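Local coordinates for protein dUTPase (Streptococcus mutans, PDB 3H6X) that probably hydrolyses dUTP to dUMP and diphosphate, working as a trimer of jelly-roll subunits of the dUTPase family, at residues 7-13 with 96-100; 36-40 with 110-114; 54-60 with 124-128; 61-65 with 81-85; 75-80 with 101-107. All coordinates share one frame; numbering follows the deposited sequence.

Contact 1 (7-13 with 96-100)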
# COMPACT_ATOMS: atom_id res chain seq x y z
N PHE B 7 -18.13 -2.14 10.70
CA PHE B 7 -18.06 -0.71 11.01
C PHE B 7 -19.24 -0.27 11.84
O PHE B 7 -20.35 -0.80 11.72
CB PHE B 7 -18.09 0.12 9.71
CG PHE B 7 -16.95 -0.16 8.79
CD1 PHE B 7 -15.73 0.46 8.99
CD2 PHE B 7 -17.09 -1.07 7.74
CE1 PHE B 7 -14.65 0.19 8.13
CE2 PHE B 7 -16.02 -1.34 6.90
CZ PHE B 7 -14.80 -0.70 7.09
N GLU B 8 -18.99 0.75 12.66
CA GLU B 8 -20.05 1.41 13.42
C GLU B 8 -19.82 2.90 13.34
O GLU B 8 -18.68 3.36 13.22
CB GLU B 8 -20.00 0.97 14.88
CG GLU B 8 -20.43 -0.50 15.10
CD GLU B 8 -20.17 -0.98 16.50
OE1 GLU B 8 -19.44 -0.30 17.25
OE2 GLU B 8 -20.70 -2.06 16.85
N LEU B 9 -20.90 3.67 13.37
CA LEU B 9 -20.74 5.12 13.51
C LEU B 9 -20.14 5.46 14.86
O LEU B 9 -20.49 4.86 15.89
CB LEU B 9 -22.11 5.80 13.43
CG LEU B 9 -22.82 5.73 12.08
CD1 LEU B 9 -24.20 6.39 12.16
CD2 LEU B 9 -21.97 6.40 11.00
N ILE B 10 -19.24 6.44 14.89
CA ILE B 10 -18.78 6.95 16.18
C ILE B 10 -19.90 7.79 16.78
O ILE B 10 -20.83 8.17 16.08
CB ILE B 10 -17.48 7.78 16.06
CG1 ILE B 10 -17.71 9.02 15.18
CG2 ILE B 10 -16.35 6.93 15.51
CD1 ILE B 10 -16.55 10.00 15.17
N THR B 11 -19.84 8.07 18.07
CA THR B 11 -20.93 8.77 18.71
C THR B 11 -21.19 10.16 18.11
O THR B 11 -22.31 10.65 18.15
CB THR B 11 -20.81 8.76 20.24
OG1 THR B 11 -19.55 9.30 20.61
CG2 THR B 11 -20.92 7.35 20.77
N ASP B 12 -20.17 10.78 17.52
CA ASP B 12 -20.27 12.14 16.99
C ASP B 12 -21.09 12.24 15.69
O ASP B 12 -21.43 13.34 15.25
CB ASP B 12 -18.90 12.74 16.72
CG ASP B 12 -18.23 13.27 17.98
OD1 ASP B 12 -18.92 13.42 19.01
OD2 ASP B 12 -17.01 13.53 17.90
N TYR B 13 -21.38 11.10 15.07
CA TYR B 13 -22.11 11.08 13.80
C TYR B 13 -23.27 10.11 13.85
O TYR B 13 -23.19 9.04 14.49
CB TYR B 13 -21.17 10.75 12.63
CG TYR B 13 -20.14 11.82 12.35
CD1 TYR B 13 -20.43 12.92 11.54
CD2 TYR B 13 -18.88 11.76 12.94
CE1 TYR B 13 -19.50 13.90 11.32
CE2 TYR B 13 -17.95 12.74 12.72
CZ TYR B 13 -18.25 13.81 11.91
OH TYR B 13 -17.32 14.79 11.70
N GLU B 96 -12.26 7.26 20.19
CA GLU B 96 -13.26 6.21 20.00
C GLU B 96 -12.91 5.29 18.83
O GLU B 96 -13.71 4.43 18.45
CB GLU B 96 -14.64 6.83 19.76
CG GLU B 96 -15.81 5.97 20.19
CD GLU B 96 -17.15 6.66 19.97
OE1 GLU B 96 -17.34 7.79 20.46
OE2 GLU B 96 -18.02 6.05 19.32
N GLY B 97 -11.71 5.47 18.26
CA GLY B 97 -11.32 4.68 17.11
C GLY B 97 -11.79 5.26 15.80
O GLY B 97 -11.82 4.59 14.76
N HIS B 98 -12.13 6.55 15.84
CA HIS B 98 -12.55 7.26 14.63
C HIS B 98 -11.47 7.16 13.56
O HIS B 98 -10.33 7.57 13.77
CB HIS B 98 -12.80 8.72 14.98
CG HIS B 98 -13.41 9.53 13.87
ND1 HIS B 98 -13.57 10.89 13.96
CD2 HIS B 98 -13.89 9.15 12.66
CE1 HIS B 98 -14.13 11.33 12.83
NE2 HIS B 98 -14.35 10.30 12.05
N ILE B 99 -11.83 6.63 12.40
CA ILE B 99 -10.89 6.48 11.30
C ILE B 99 -10.81 7.77 10.49
O ILE B 99 -11.84 8.32 10.11
CB ILE B 99 -11.34 5.32 10.39
CG1 ILE B 99 -11.23 3.99 11.15
CG2 ILE B 99 -10.52 5.29 9.09
CD1 ILE B 99 -11.98 2.86 10.47
N PHE B 100 -9.59 8.27 10.31
CA PHE B 100 -9.31 9.42 9.44
C PHE B 100 -8.47 8.97 8.26
O PHE B 100 -7.62 8.08 8.40
CB PHE B 100 -8.54 10.50 10.20
CG PHE B 100 -9.34 11.23 11.23
CD1 PHE B 100 -9.53 10.67 12.49
CD2 PHE B 100 -9.87 12.49 10.97
CE1 PHE B 100 -10.27 11.34 13.46
CE2 PHE B 100 -10.58 13.17 11.93
CZ PHE B 100 -10.80 12.59 13.17
O HOH W 1 -17.34 10.22 18.72

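Contact 2 (36-40 with 110-114)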
# COMPACT_ATOMS: atom_id res chain seq x y z
N GLU B 36 -17.86 14.97 6.97
CA GLU B 36 -18.31 16.36 6.95
C GLU B 36 -17.49 17.12 5.94
O GLU B 36 -16.34 16.75 5.65
CB GLU B 36 -18.12 17.00 8.32
CG GLU B 36 -16.68 17.13 8.72
CD GLU B 36 -16.50 17.85 10.05
OE1 GLU B 36 -17.52 18.12 10.74
OE2 GLU B 36 -15.32 18.14 10.40
N ARG B 37 -18.05 18.19 5.41
CA ARG B 37 -17.33 18.95 4.39
C ARG B 37 -15.92 19.29 4.86
O ARG B 37 -15.72 19.81 5.98
CB ARG B 37 -18.10 20.22 4.02
CG ARG B 37 -17.37 21.07 2.98
CD ARG B 37 -18.06 22.41 2.73
NE ARG B 37 -19.04 22.33 1.65
CZ ARG B 37 -20.33 22.59 1.80
NH1 ARG B 37 -20.81 22.97 2.99
NH2 ARG B 37 -21.16 22.49 0.76
N THR B 38 -14.93 19.00 4.02
CA THR B 38 -13.54 19.17 4.41
C THR B 38 -12.75 19.83 3.28
O THR B 38 -12.72 19.34 2.15
CB THR B 38 -12.89 17.80 4.76
OG1 THR B 38 -13.57 17.21 5.87
CG2 THR B 38 -11.43 17.97 5.12
N GLU B 39 -12.13 20.96 3.59
CA GLU B 39 -11.30 21.67 2.62
C GLU B 39 -9.83 21.30 2.78
O GLU B 39 -9.32 21.18 3.90
CB GLU B 39 -11.42 23.18 2.83
CG GLU B 39 -12.65 23.81 2.23
CD GLU B 39 -12.67 25.31 2.47
OE1 GLU B 39 -12.56 25.72 3.64
OE2 GLU B 39 -12.78 26.07 1.48
N ILE B 40 -9.14 21.14 1.65
CA ILE B 40 -7.71 20.87 1.68
C ILE B 40 -6.98 21.89 0.81
O ILE B 40 -7.14 21.88 -0.42
CB ILE B 40 -7.37 19.44 1.21
CG1 ILE B 40 -8.25 18.43 1.96
CG2 ILE B 40 -5.91 19.16 1.44
CD1 ILE B 40 -7.99 16.99 1.59
N THR B 110 -7.31 24.93 -3.89
CA THR B 110 -8.00 24.26 -2.79
C THR B 110 -8.96 23.23 -3.34
O THR B 110 -9.68 23.49 -4.31
CB THR B 110 -8.74 25.28 -1.91
OG1 THR B 110 -7.77 26.10 -1.25
CG2 THR B 110 -9.61 24.58 -0.87
N VAL B 111 -8.96 22.04 -2.73
CA VAL B 111 -9.91 20.99 -3.10
C VAL B 111 -10.88 20.81 -1.94
O VAL B 111 -10.47 20.80 -0.78
CB VAL B 111 -9.20 19.65 -3.40
CG1 VAL B 111 -10.22 18.54 -3.59
CG2 VAL B 111 -8.31 19.78 -4.64
N VAL B 112 -12.17 20.71 -2.26
CA VAL B 112 -13.20 20.51 -1.25
C VAL B 112 -13.80 19.12 -1.39
O VAL B 112 -14.25 18.75 -2.48
CB VAL B 112 -14.34 21.52 -1.38
CG1 VAL B 112 -15.43 21.22 -0.38
CG2 VAL B 112 -13.80 22.93 -1.18
N LEU B 113 -13.78 18.37 -0.29
CA LEU B 113 -14.47 17.09 -0.22
C LEU B 113 -15.81 17.34 0.46
O LEU B 113 -15.84 17.84 1.59
CB LEU B 113 -13.65 16.10 0.59
CG LEU B 113 -12.40 15.56 -0.11
CD1 LEU B 113 -11.51 14.75 0.85
CD2 LEU B 113 -12.79 14.70 -1.30
N GLU B 114 -16.91 17.05 -0.24
CA GLU B 114 -18.25 17.17 0.34
C GLU B 114 -18.58 15.98 1.23
O GLU B 114 -18.08 14.86 1.00
CB GLU B 114 -19.29 17.27 -0.77
CG GLU B 114 -19.02 18.39 -1.78
CD GLU B 114 -19.10 19.78 -1.15
OE1 GLU B 114 -19.70 19.94 -0.06
OE2 GLU B 114 -18.56 20.73 -1.76
O HOH W 2 -18.85 23.26 -0.83

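Contact 3 (54-60 with 124-128)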
# COMPACT_ATOMS: atom_id res chain seq x y z
N ALA B 54 -13.97 0.73 13.42
CA ALA B 54 -14.06 -0.64 12.91
C ALA B 54 -13.63 -1.64 13.97
O ALA B 54 -12.62 -1.46 14.60
CB ALA B 54 -13.18 -0.81 11.66
N TYR B 55 -14.41 -2.70 14.13
CA TYR B 55 -14.07 -3.79 15.05
C TYR B 55 -13.71 -5.00 14.20
O TYR B 55 -14.13 -5.09 13.04
CB TYR B 55 -15.24 -4.10 16.00
CG TYR B 55 -16.51 -4.52 15.30
CD1 TYR B 55 -16.79 -5.87 15.06
CD2 TYR B 55 -17.43 -3.56 14.86
CE1 TYR B 55 -17.95 -6.26 14.43
CE2 TYR B 55 -18.60 -3.94 14.20
CZ TYR B 55 -18.85 -5.28 13.99
OH TYR B 55 -20.01 -5.66 13.33
N MSE B 56 -12.90 -5.91 14.75
CA MSE B 56 -12.51 -7.10 14.01
C MSE B 56 -12.02 -8.15 15.00
O MSE B 56 -12.02 -7.91 16.22
CB MSE B 56 -11.39 -6.75 13.02
CG MSE B 56 -10.19 -6.13 13.72
SE MSE B 56 -9.09 -5.02 12.55
CE MSE B 56 -10.32 -4.84 11.07
N GLN B 57 -11.61 -9.31 14.50
CA GLN B 57 -11.19 -10.38 15.40
C GLN B 57 -9.72 -10.26 15.71
O GLN B 57 -9.00 -9.51 15.06
CB GLN B 57 -11.48 -11.74 14.78
CG GLN B 57 -12.95 -11.86 14.39
CD GLN B 57 -13.40 -13.27 14.24
OE1 GLN B 57 -13.41 -14.02 15.21
NE2 GLN B 57 -13.82 -13.64 13.02
N VAL B 58 -9.25 -11.02 16.70
CA VAL B 58 -7.81 -11.06 16.94
C VAL B 58 -7.17 -11.68 15.68
O VAL B 58 -7.71 -12.61 15.07
CB VAL B 58 -7.42 -11.90 18.17
CG1 VAL B 58 -8.12 -11.42 19.38
CG2 VAL B 58 -7.77 -13.26 18.02
N GLY B 59 -6.03 -11.14 15.29
CA GLY B 59 -5.33 -11.62 14.11
C GLY B 59 -5.83 -11.04 12.81
O GLY B 59 -5.49 -11.53 11.73
N GLU B 60 -6.67 -10.01 12.93
CA GLU B 60 -7.17 -9.30 11.74
C GLU B 60 -6.71 -7.85 11.74
O GLU B 60 -6.48 -7.26 12.80
CB GLU B 60 -8.69 -9.42 11.66
CG GLU B 60 -9.13 -10.87 11.43
CD GLU B 60 -10.63 -11.08 11.41
OE1 GLU B 60 -11.39 -10.10 11.58
OE2 GLU B 60 -11.04 -12.25 11.21
N PHE B 124 -10.49 -5.88 4.99
CA PHE B 124 -10.15 -6.65 6.19
C PHE B 124 -9.36 -7.89 5.80
O PHE B 124 -9.76 -8.59 4.86
CB PHE B 124 -11.43 -7.12 6.88
CG PHE B 124 -12.25 -6.02 7.52
CD1 PHE B 124 -12.05 -5.68 8.85
CD2 PHE B 124 -13.21 -5.34 6.79
CE1 PHE B 124 -12.81 -4.69 9.44
CE2 PHE B 124 -13.98 -4.36 7.38
CZ PHE B 124 -13.78 -4.02 8.71
N MSE B 125 -8.27 -8.17 6.52
CA MSE B 125 -7.38 -9.28 6.15
C MSE B 125 -6.77 -9.90 7.40
O MSE B 125 -6.71 -9.25 8.44
CB MSE B 125 -6.25 -8.80 5.22
CG MSE B 125 -6.76 -8.18 3.92
SE MSE B 125 -5.25 -7.70 2.81
CE MSE B 125 -4.93 -9.33 1.94
N PRO B 126 -6.30 -11.15 7.30
CA PRO B 126 -5.58 -11.80 8.41
C PRO B 126 -4.12 -11.36 8.43
O PRO B 126 -3.53 -11.04 7.39
CB PRO B 126 -5.64 -13.29 8.05
CG PRO B 126 -5.64 -13.28 6.54
CD PRO B 126 -6.48 -12.07 6.15
N PHE B 127 -3.53 -11.34 9.62
CA PHE B 127 -2.08 -11.17 9.74
C PHE B 127 -1.50 -12.22 10.68
O PHE B 127 -2.23 -12.89 11.40
CB PHE B 127 -1.71 -9.76 10.22
CG PHE B 127 -2.03 -9.48 11.66
CD1 PHE B 127 -3.24 -8.90 12.01
CD2 PHE B 127 -1.12 -9.78 12.67
CE1 PHE B 127 -3.54 -8.62 13.32
CE2 PHE B 127 -1.42 -9.50 14.01
CZ PHE B 127 -2.65 -8.91 14.32
N LEU B 128 -0.17 -12.33 10.69
CA LEU B 128 0.52 -13.43 11.35
C LEU B 128 1.56 -12.89 12.35
O LEU B 128 2.10 -11.80 12.17
CB LEU B 128 1.24 -14.29 10.30
CG LEU B 128 0.35 -14.91 9.22
CD1 LEU B 128 1.18 -15.46 8.03
CD2 LEU B 128 -0.52 -16.01 9.83

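Contact 4 (61-65 with 81-85)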
# COMPACT_ATOMS: atom_id res chain seq x y z
N VAL B 61 -6.57 -7.29 10.54
CA VAL B 61 -6.25 -5.88 10.35
C VAL B 61 -7.16 -5.31 9.27
O VAL B 61 -7.61 -6.03 8.38
CB VAL B 61 -4.75 -5.72 9.97
CG1 VAL B 61 -4.46 -6.43 8.66
CG2 VAL B 61 -4.37 -4.25 9.91
N LEU B 62 -7.38 -4.00 9.34
CA LEU B 62 -8.13 -3.29 8.32
C LEU B 62 -7.16 -2.35 7.62
O LEU B 62 -6.55 -1.50 8.27
CB LEU B 62 -9.25 -2.45 8.96
CG LEU B 62 -9.98 -1.48 7.99
CD1 LEU B 62 -10.73 -2.22 6.91
CD2 LEU B 62 -10.94 -0.60 8.78
N TYR B 63 -7.01 -2.49 6.31
CA TYR B 63 -6.14 -1.59 5.55
C TYR B 63 -7.01 -0.59 4.82
O TYR B 63 -8.07 -0.95 4.31
CB TYR B 63 -5.37 -2.36 4.48
CG TYR B 63 -4.29 -3.26 5.03
CD1 TYR B 63 -3.36 -2.77 5.93
CD2 TYR B 63 -4.20 -4.58 4.64
CE1 TYR B 63 -2.36 -3.59 6.44
CE2 TYR B 63 -3.21 -5.41 5.15
CZ TYR B 63 -2.29 -4.89 6.04
OH TYR B 63 -1.29 -5.69 6.55
N LEU B 64 -6.56 0.66 4.79
CA LEU B 64 -7.25 1.69 4.00
C LEU B 64 -6.40 2.00 2.78
O LEU B 64 -5.23 2.34 2.92
CB LEU B 64 -7.37 2.97 4.82
CG LEU B 64 -8.07 2.86 6.17
CD1 LEU B 64 -8.15 4.24 6.81
CD2 LEU B 64 -9.45 2.23 5.99
N PHE B 65 -6.99 1.86 1.60
CA PHE B 65 -6.30 2.17 0.36
C PHE B 65 -6.94 3.35 -0.32
O PHE B 65 -8.14 3.61 -0.18
CB PHE B 65 -6.33 0.98 -0.62
CG PHE B 65 -5.71 -0.27 -0.07
CD1 PHE B 65 -4.33 -0.38 0.04
CD2 PHE B 65 -6.50 -1.33 0.33
CE1 PHE B 65 -3.75 -1.54 0.55
CE2 PHE B 65 -5.93 -2.48 0.84
CZ PHE B 65 -4.55 -2.59 0.94
N SER B 81 0.09 6.29 2.14
CA SER B 81 -0.05 5.20 1.17
C SER B 81 -1.09 4.14 1.52
O SER B 81 -1.93 3.79 0.68
CB SER B 81 1.29 4.53 0.88
OG SER B 81 2.20 5.46 0.32
N VAL B 82 -0.99 3.63 2.74
CA VAL B 82 -1.92 2.64 3.26
C VAL B 82 -2.18 2.95 4.71
O VAL B 82 -1.23 3.10 5.50
CB VAL B 82 -1.34 1.23 3.21
CG1 VAL B 82 -2.35 0.23 3.76
CG2 VAL B 82 -0.95 0.85 1.76
N GLY B 83 -3.44 3.07 5.07
CA GLY B 83 -3.79 3.28 6.47
C GLY B 83 -3.87 1.91 7.12
O GLY B 83 -4.51 0.99 6.59
N VAL B 84 -3.22 1.75 8.27
CA VAL B 84 -3.19 0.45 8.95
C VAL B 84 -3.99 0.60 10.25
O VAL B 84 -3.52 1.20 11.23
CB VAL B 84 -1.76 -0.01 9.26
CG1 VAL B 84 -1.78 -1.35 10.01
CG2 VAL B 84 -0.96 -0.14 7.98
N ILE B 85 -5.21 0.08 10.23
CA ILE B 85 -6.13 0.24 11.34
C ILE B 85 -6.13 -1.04 12.17
O ILE B 85 -6.61 -2.09 11.73
CB ILE B 85 -7.55 0.52 10.85
CG1 ILE B 85 -7.58 1.73 9.89
CG2 ILE B 85 -8.48 0.73 12.06
CD1 ILE B 85 -6.95 2.99 10.50

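Contact 5 (75-80 with 101-107)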
# COMPACT_ATOMS: atom_id res chain seq x y z
N GLY B 75 -6.90 15.05 -7.69
CA GLY B 75 -5.62 15.63 -7.33
C GLY B 75 -5.24 15.35 -5.89
O GLY B 75 -4.39 16.04 -5.33
N LEU B 76 -5.84 14.31 -5.31
CA LEU B 76 -5.59 13.96 -3.90
C LEU B 76 -4.95 12.58 -3.81
O LEU B 76 -5.28 11.69 -4.61
CB LEU B 76 -6.90 13.90 -3.12
CG LEU B 76 -7.79 15.15 -3.09
CD1 LEU B 76 -9.02 14.85 -2.25
CD2 LEU B 76 -7.00 16.35 -2.52
N VAL B 77 -4.06 12.41 -2.84
CA VAL B 77 -3.49 11.09 -2.54
C VAL B 77 -3.52 10.80 -1.05
O VAL B 77 -3.45 11.71 -0.23
CB VAL B 77 -2.03 10.95 -3.04
CG1 VAL B 77 -1.97 11.04 -4.57
CG2 VAL B 77 -1.12 11.99 -2.38
N LEU B 78 -3.63 9.52 -0.70
CA LEU B 78 -3.47 9.07 0.68
C LEU B 78 -1.97 9.12 0.99
O LEU B 78 -1.21 8.29 0.48
CB LEU B 78 -4.02 7.65 0.80
CG LEU B 78 -4.05 7.06 2.21
CD1 LEU B 78 -4.98 7.84 3.11
CD2 LEU B 78 -4.51 5.62 2.17
N ILE B 79 -1.55 10.10 1.79
CA ILE B 79 -0.15 10.48 1.83
C ILE B 79 0.74 9.45 2.53
O ILE B 79 1.94 9.37 2.23
CB ILE B 79 0.05 11.90 2.41
CG1 ILE B 79 1.45 12.46 2.06
CG2 ILE B 79 -0.23 11.91 3.91
CD1 ILE B 79 1.77 12.52 0.56
N ASN B 80 0.17 8.67 3.45
CA ASN B 80 0.89 7.56 4.07
C ASN B 80 0.69 6.21 3.34
O ASN B 80 1.08 5.15 3.84
CB ASN B 80 0.57 7.43 5.58
CG ASN B 80 -0.92 7.18 5.88
OD1 ASN B 80 -1.25 6.43 6.81
ND2 ASN B 80 -1.79 7.80 5.13
N ALA B 101 -8.69 9.61 7.11
CA ALA B 101 -7.84 9.42 5.93
C ALA B 101 -6.91 10.62 5.77
O ALA B 101 -7.37 11.76 5.66
CB ALA B 101 -8.72 9.26 4.70
N GLN B 102 -5.61 10.38 5.81
CA GLN B 102 -4.63 11.47 5.70
C GLN B 102 -4.37 11.80 4.22
O GLN B 102 -3.61 11.11 3.55
CB GLN B 102 -3.33 11.03 6.39
CG GLN B 102 -2.37 12.17 6.73
CD GLN B 102 -1.09 11.67 7.37
OE1 GLN B 102 -1.08 10.67 8.09
NE2 GLN B 102 0.01 12.36 7.09
N MSE B 103 -5.03 12.85 3.73
CA MSE B 103 -5.04 13.15 2.29
C MSE B 103 -4.19 14.39 2.01
O MSE B 103 -4.26 15.37 2.75
CB MSE B 103 -6.46 13.40 1.81
CG MSE B 103 -7.45 12.32 2.18
SE MSE B 103 -6.99 10.62 1.35
CE MSE B 103 -7.05 11.16 -0.52
N LYS B 104 -3.39 14.32 0.95
CA LYS B 104 -2.61 15.46 0.50
C LYS B 104 -3.15 15.99 -0.82
O LYS B 104 -3.45 15.22 -1.73
CB LYS B 104 -1.13 15.10 0.33
CG LYS B 104 -0.31 16.31 -0.16
CD LYS B 104 1.19 16.05 -0.10
CE LYS B 104 1.94 17.20 -0.75
NZ LYS B 104 3.43 17.02 -0.60
N ASN B 105 -3.28 17.31 -0.93
CA ASN B 105 -3.68 17.95 -2.17
C ASN B 105 -2.43 18.28 -2.99
O ASN B 105 -1.66 19.16 -2.61
CB ASN B 105 -4.46 19.22 -1.82
CG ASN B 105 -4.89 20.01 -3.05
OD1 ASN B 105 -4.60 19.66 -4.19
ND2 ASN B 105 -5.62 21.10 -2.81
N MSE B 106 -2.24 17.55 -4.09
CA MSE B 106 -1.09 17.73 -4.96
C MSE B 106 -1.19 18.92 -5.89
O MSE B 106 -0.20 19.28 -6.54
CB MSE B 106 -0.89 16.49 -5.82
CG MSE B 106 -0.67 15.23 -5.06
SE MSE B 106 -0.36 13.75 -6.33
CE MSE B 106 -2.07 13.74 -7.26
N THR B 107 -2.37 19.53 -5.97
CA THR B 107 -2.62 20.61 -6.93
C THR B 107 -2.35 22.00 -6.35
O THR B 107 -2.02 22.14 -5.18
CB THR B 107 -4.06 20.58 -7.46
OG1 THR B 107 -4.95 21.16 -6.49
CG2 THR B 107 -4.51 19.15 -7.76
O HOH W 3 -4.30 7.95 6.51

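Contact 1 (7-13 with 96-100)
Thr11 and Glu96 carry the polar half of this contact. Glu96 sends CG to the far side of its backbone nitrogen (chi1 -152°), and its extended chain brings the carboxylate to the type I turn of Ile10 to Tyr13. Thr11 OG1 gives its hydrogen to the syn lone pair of Glu96 OE1 at 2.7 Å. Thr11 N reaches Glu96 OE2 at 3.0 Å, also on the syn side but 26° out of the carboxylate plane. An acid suits the place because its two oxygens can meet a hydroxyl and an amide together. Lys53 adds a salt bridge to OE2, which would favour the ionised form, and a water donates to OE1.

The apolar half is a CH-pi contact. Ile10 CD1 sits over the centre of the His98 ring, 3.4 Å from the centroid and 14° off its normal. Gly51 N meets His98 NE2, fixing the imidazole. Tyr13 approaches the same ring obliquely, while Ile99 CD1 comes to the edge of the Phe7 ring, 4.4 Å from CE1.

Strand 6-9 is thereby joined to the run leading into strand 100-105; strand 6-9 also pairs with strand 52-55, and both Phe7 and Ile99 rest on Leu62 of strand 60-66.

Contact 2 (36-40 with 110-114)
Arg37 and Glu114 lie side by side and point the same way, yet their flat ends are turned almost square to each other, the guanidinium and carboxylate planes being 82° apart. The salt bridge is therefore centred on one oxygen: Arg37 NE stands 3.0 Å from Glu114 OE1. Two bends bring it about, one at chi3 of the arginine (-90°) and one at chi2 of the glutamate (-65°). A water donates to Glu114 OE2 and accepts weakly from Arg37 NE, bridging the same pair.

Val112 packs against the aliphatic stems of the charged chains. It slants across the arginine stem, CG1 3.9 Å from Arg37 CG, and lies beside Glu39, CG2 3.7 Å from Glu39 CG. Long polar chains suit this face, since their methylenes can cover a valine while their ends meet water. Thr38, Ile40, Val111 and Leu113 occupy the reverse face, where Ile40 CD1 meets Leu113 CD1 at 4.2 Å and Thr38 OG1 donates to Glu36 O. Paired backbone bonds link Thr38 with Leu113 and Ile40 with Val111 in an antiparallel ladder.

This small sheet is thus two-sided: solvent probably screens its salt bridge, whereas the mainly aliphatic face turns inward to Val46, Leu76 and Met103.

Contact 3 (54-60 with 124-128)
Phe127 packs against Gly59, a residue of the type II turn from Gln57 to Glu60, at the end of an antiparallel strand pair of the jelly-roll. From CB, CG is set between the backbone nitrogen and the carbonyl carbon (chi1 72°), which turns the ring back over the turn. CG stands 4.0 Å from Gly59 O. Next along the ring, CD1 lies 3.5 Å from Gly59 C, and CE1 comes 3.3 Å from Glu60 O, which meets the ring at its edge. At the tip, CZ is 3.8 Å from Gly59 CA, the atom that lies over the ring face in a CH-pi contact, 28° off the normal. Glycine suits this point twice over: its positive phi belongs to the turn, and it lets an aromatic face lie close to the backbone.

Phe127 N donates to Gly59 O at 2.9 Å. Pro126, just before it, forms a non-hydrogen-bonded pair with Glu60, where its missing N-H costs the two segments no bond. Farther back, Ala54 CB touches Phe124 CZ at 4.4 Å. Other subunits pack against the same region: Pro126 meets Pro126 of the second subunit and Phe127 meets Val123 of the third.

Glu60 braces its own turn: Arg5 pairs with OE2, while OE1 accepts from Gln57 N at 3.0 Å, the donor lying 65° out of the carboxylate plane.

Contact 4 (61-65 with 81-85)
Leu64 and Gly83 face each other as bump and hollow. Their CA atoms are only 4.5 Å apart, and the bare glycine leaves room for the leucine, whose CG leans on to Ile85 CG1 at 3.9 Å. Ile85 also lies alongside Leu62, CB to CB at 3.9 Å, so three branched chains make one aliphatic patch on this face.

The other face is fitted together from rings and valines. Val82 wedges its two methyls between two aromatic residues: CG1 is 3.8 Å from Tyr63 CD1, and CG2 is 3.9 Å from Phe65 CE1. Its CG1 points away from the backbone nitrogen (chi1 -180°), which spreads the pair toward both rings. Val84 CG2 then meets the edge of the Tyr63 ring, 4.0 Å from CE1, and its other methyl touches Val61 CG2. Beta-branched valines suit these places, being short, wide and at home in strands.

Leu64 N gives Gly83 O a bond of 2.7 Å and Gly83 N returns one to Leu64 O, each in the carbonyl plane on a lone pair, whereas Ile85 N meets Leu62 O almost in line with its C=O.

Tyr63 meets Phe65 of the third subunit, and Phe65 meets Tyr63 of the second. The pair is an antiparallel ladder of the jelly-roll barrel, and these ring contacts place it at the trimer interface; strand 82-85 leads into the segment that, as in other trimeric dUTPases, probably forms the deoxyuridine-binding hairpin.

Contact 5 (75-80 with 101-107)
The antiparallel pairing of strand 76-78 with strand 100-105 forms one side of a three-stranded sheet of the jelly-roll, with Val77 and Lys104 as its hydrogen-bonded pair. Lys104 N donates to Val77 O at 2.9 Å, and Val77 N answers to Lys104 O at 3.1 Å. Bonds from Met106 N to Gly75 O and from Ile79 N to Gln102 O prolong the ladder at its two ends. Gly75, leaving helix 69-74 with positive phi, suits its place because Thr107 CG2 lies 3.7 Å from its CA.

On one face Met103, a selenomethionine, folds at both chi2 and chi3 and curls under the neighbouring strand. Its CE meets Leu76 CB at 3.8 Å and its SE meets Leu78 CD1 at 3.9 Å; an unbranched, flexible chain can follow such a path. On the other face Met106, also selenomethionine, crosses Val77 at about a right angle, SE to CG1 at 3.6 Å. The extended stem of Lys104 offers CD to Ile79 CD1 at 3.6 Å, so its methylenes serve the apolar packing while the amine extends beyond the strand pair.

A water accepts from both Asn80 ND2 and Gln102 N. Asn105 OD1 closes an Asx turn by accepting from Thr107 N, and takes Thr107 OG1 on a lone pair at 2.8 Å. Because ND2 donates to Ile40 O and Gln109 O, both ends of this buried amide are satisfied and its rotation is fixed.

How the contacts relate
Contacts 4 and 5 are the buried ones, ladders lined by aliphatic, aromatic and selenomethionine chains. Contact 2 is a ladder too but lies at the surface, and it alone has a salt bridge between its segments. Contacts 1 and 3 are partly buried and rely on loops and turns, with a carboxylate hydrogen-bonded to a turn amide in each. Contacts 3 and 4 share strand 60-66, their centres about 11 Å apart. Every contact but contact 2 touches another subunit, contact 1 through Phe7 alone. Asn105 and Leu76 join contact 5 to contact 2, Leu78 joins it to contact 4, and Phe7 ties contact 1 to contact 3.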